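Local coordinates for protein phosphopantothenoylcysteine decarboxylase (Cryptococcus neoformans, PDB 6EOA) that binds flavin mononucleotide and, judging from its family, probably acts as a phosphopantothenoylcysteine decarboxylase in coenzyme A biosynthesis, at residues G33-V38 with W130-V135. Sequence-based numbering, arbitrary orientation.
Sequences GIFRVV and WADLVV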
loop_
_atom_site.group_PDB
_atom_site.type_symbol
_atom_site.label_atom_id
_atom_site.label_comp_id
_atom_site.label_asym_id
_atom_site.label_seq_id
_atom_site.Cartn_x
_atom_site.Cartn_y
_atom_site.Cartn_z
ATOM N N GLY A 33 -38.968 6.109 -1.114
ATOM C CA GLY A 33 -39.033 4.658 -1.084
ATOM C C GLY A 33 -37.929 3.975 -1.871
ATOM O O GLY A 33 -38.146 2.931 -2.488
ATOM N N ILE A 34 -36.737 4.558 -1.848
ATOM C CA ILE A 34 -35.616 4.007 -2.601
ATOM C C ILE A 34 -34.496 3.542 -1.677
ATOM O O ILE A 34 -34.085 4.265 -0.769
ATOM C CB ILE A 34 -35.063 5.034 -3.609
ATOM C CG1 ILE A 34 -36.173 5.475 -4.566
ATOM C CG2 ILE A 34 -33.887 4.450 -4.382
ATOM C CD1 ILE A 34 -35.963 6.849 -5.162
ATOM N N PHE A 35 -34.022 2.321 -1.909
ATOM C CA PHE A 35 -32.904 1.764 -1.160
ATOM C C PHE A 35 -31.644 1.862 -2.002
ATOM O O PHE A 35 -31.633 1.444 -3.160
ATOM C CB PHE A 35 -33.182 0.311 -0.771
ATOM C CG PHE A 35 -32.156 -0.281 0.152
ATOM C CD1 PHE A 35 -31.272 -1.249 -0.296
ATOM C CD2 PHE A 35 -32.080 0.127 1.474
ATOM C CE1 PHE A 35 -30.332 -1.799 0.559
ATOM C CE2 PHE A 35 -31.142 -0.418 2.330
ATOM C CZ PHE A 35 -30.267 -1.382 1.872
ATOM N N ARG A 36 -30.583 2.412 -1.422
ATOM C CA ARG A 36 -29.380 2.722 -2.184
ATOM C C ARG A 36 -28.193 1.861 -1.762
ATOM O O ARG A 36 -27.765 1.886 -0.607
ATOM C CB ARG A 36 -29.046 4.206 -2.043
ATOM C CG ARG A 36 -30.126 5.105 -2.631
ATOM C CD ARG A 36 -29.969 6.557 -2.224
ATOM N NE ARG A 36 -30.803 7.425 -3.050
ATOM C CZ ARG A 36 -32.036 7.813 -2.738
ATOM N NH1 ARG A 36 -32.600 7.419 -1.601
ATOM N NH2 ARG A 36 -32.709 8.603 -3.566
ATOM N N VAL A 37 -27.674 1.097 -2.718
ATOM C CA VAL A 37 -26.575 0.178 -2.465
ATOM C C VAL A 37 -25.335 0.601 -3.228
ATOM O O VAL A 37 -25.393 0.843 -4.432
ATOM C CB VAL A 37 -26.935 -1.271 -2.869
ATOM C CG1 VAL A 37 -25.830 -2.224 -2.462
ATOM C CG2 VAL A 37 -28.245 -1.694 -2.244
ATOM N N VAL A 38 -24.215 0.699 -2.522
ATOM C CA VAL A 38 -22.927 0.851 -3.175
ATOM C C VAL A 38 -22.244 -0.507 -3.242
ATOM O O VAL A 38 -21.999 -1.144 -2.216
ATOM C CB VAL A 38 -22.018 1.858 -2.444
ATOM C CG1 VAL A 38 -20.584 1.738 -2.941
ATOM C CG2 VAL A 38 -22.534 3.272 -2.638
ATOM N N TRP A 130 -24.788 9.029 0.171
ATOM C CA TRP A 130 -25.749 8.360 -0.696
ATOM C C TRP A 130 -26.123 6.960 -0.209
ATOM O O TRP A 130 -27.304 6.609 -0.141
ATOM C CB TRP A 130 -25.172 8.283 -2.117
ATOM C CG TRP A 130 -26.115 7.775 -3.168
ATOM C CD1 TRP A 130 -27.021 8.508 -3.876
ATOM C CD2 TRP A 130 -26.223 6.428 -3.650
ATOM N NE1 TRP A 130 -27.697 7.699 -4.760
ATOM C CE2 TRP A 130 -27.225 6.418 -4.640
ATOM C CE3 TRP A 130 -25.576 5.230 -3.334
ATOM C CZ2 TRP A 130 -27.595 5.257 -5.318
ATOM C CZ3 TRP A 130 -25.945 4.077 -4.008
ATOM C CH2 TRP A 130 -26.943 4.100 -4.989
ATOM N N ALA A 131 -25.107 6.171 0.131
ATOM C CA ALA A 131 -25.273 4.747 0.429
ATOM C C ALA A 131 -26.138 4.450 1.657
ATOM O O ALA A 131 -25.964 5.048 2.721
ATOM C CB ALA A 131 -23.909 4.100 0.603
ATOM N N ASP A 132 -27.070 3.516 1.492
ATOM C CA ASP A 132 -27.817 2.952 2.613
ATOM C C ASP A 132 -27.157 1.650 3.038
ATOM O O ASP A 132 -27.329 1.182 4.162
ATOM C CB ASP A 132 -29.280 2.706 2.234
ATOM C CG ASP A 132 -30.027 3.987 1.937
ATOM O OD1 ASP A 132 -29.762 4.999 2.620
ATOM O OD2 ASP A 132 -30.875 3.982 1.021
ATOM N N LEU A 133 -26.401 1.070 2.113
ATOM C CA LEU A 133 -25.711 -0.190 2.342
ATOM C C LEU A 133 -24.458 -0.247 1.478
ATOM O O LEU A 133 -24.462 0.209 0.335
ATOM C CB LEU A 133 -26.632 -1.376 2.034
ATOM C CG LEU A 133 -26.030 -2.785 2.071
ATOM C CD1 LEU A 133 -25.553 -3.147 3.471
ATOM C CD2 LEU A 133 -27.031 -3.817 1.557
ATOM N N VAL A 134 -23.380 -0.786 2.034
ATOM C CA VAL A 134 -22.164 -1.010 1.266
ATOM C C VAL A 134 -21.876 -2.503 1.196
ATOM O O VAL A 134 -21.777 -3.171 2.224
ATOM C CB VAL A 134 -20.954 -0.274 1.870
ATOM C CG1 VAL A 134 -19.689 -0.610 1.096
ATOM C CG2 VAL A 134 -21.194 1.228 1.869
ATOM N N VAL A 135 -21.758 -3.023 -0.021
ATOM C CA VAL A 135 -21.478 -4.441 -0.222
ATOM C C VAL A 135 -20.148 -4.633 -0.948
ATOM O O VAL A 135 -19.961 -4.154 -2.065
ATOM C CB VAL A 135 -22.603 -5.132 -1.019
ATOM C CG1 VAL A 135 -22.375 -6.635 -1.075
ATOM C CG2 VAL A 135 -23.964 -4.827 -0.392
#
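Val37 pairs with Leu133 and Val38 with Val134 in parallel register: Val38 N donates to Leu133 O over 2.9 Å, and one step on Val135 N reaches Val38 O in a nearly straight bond (174°). Before these, Arg36 O receives two donors where segment 130-135 leaves its helix, a short bond from Asp132 N (2.7 Å) and a weak one from Leu133 N. The carboxylate of Asp132 then stands in for a strand neighbour: CG lies anti to the carbonyl carbon (chi1 -65°), on the side of segment 33-38, and OD2 accepts Arg36 N at 2.9 Å, on its anti side and 29° out of the carboxylate plane. Arg36 is thus gripped at both its N-H and its C=O.

Its side chain lies across one face of Trp130. CB sits 3.5 Å from the centroid of the six-membered ring in a CH-pi contact, CG and CD continue over the indole, and the guanidinium stands almost perpendicular to it, with NE1 of Trp130 at the guanidinium edge. A salt bridge to Asp32 holds NH2.

Apolar contacts occupy both faces of the sheet. Val38 CG2 packs on Ala131 CB at 3.6 Å and on the edge of Trp130; on the other face Val37 CG1 meets Val135 CG2, and Phe35 CZ touches Leu133 CB at 3.6 Å.

These are the two central strands, 35-41 and 133-139, of the parallel Rossmann-like sheet of the flavoprotein fold, at the end where they begin. Helix 222-237 covers the Phe35, Val37 and Val135 face, helix 155-162 packs on Val38 and Val134, and strand 63-69 flanks strand 35-41 on its other edge.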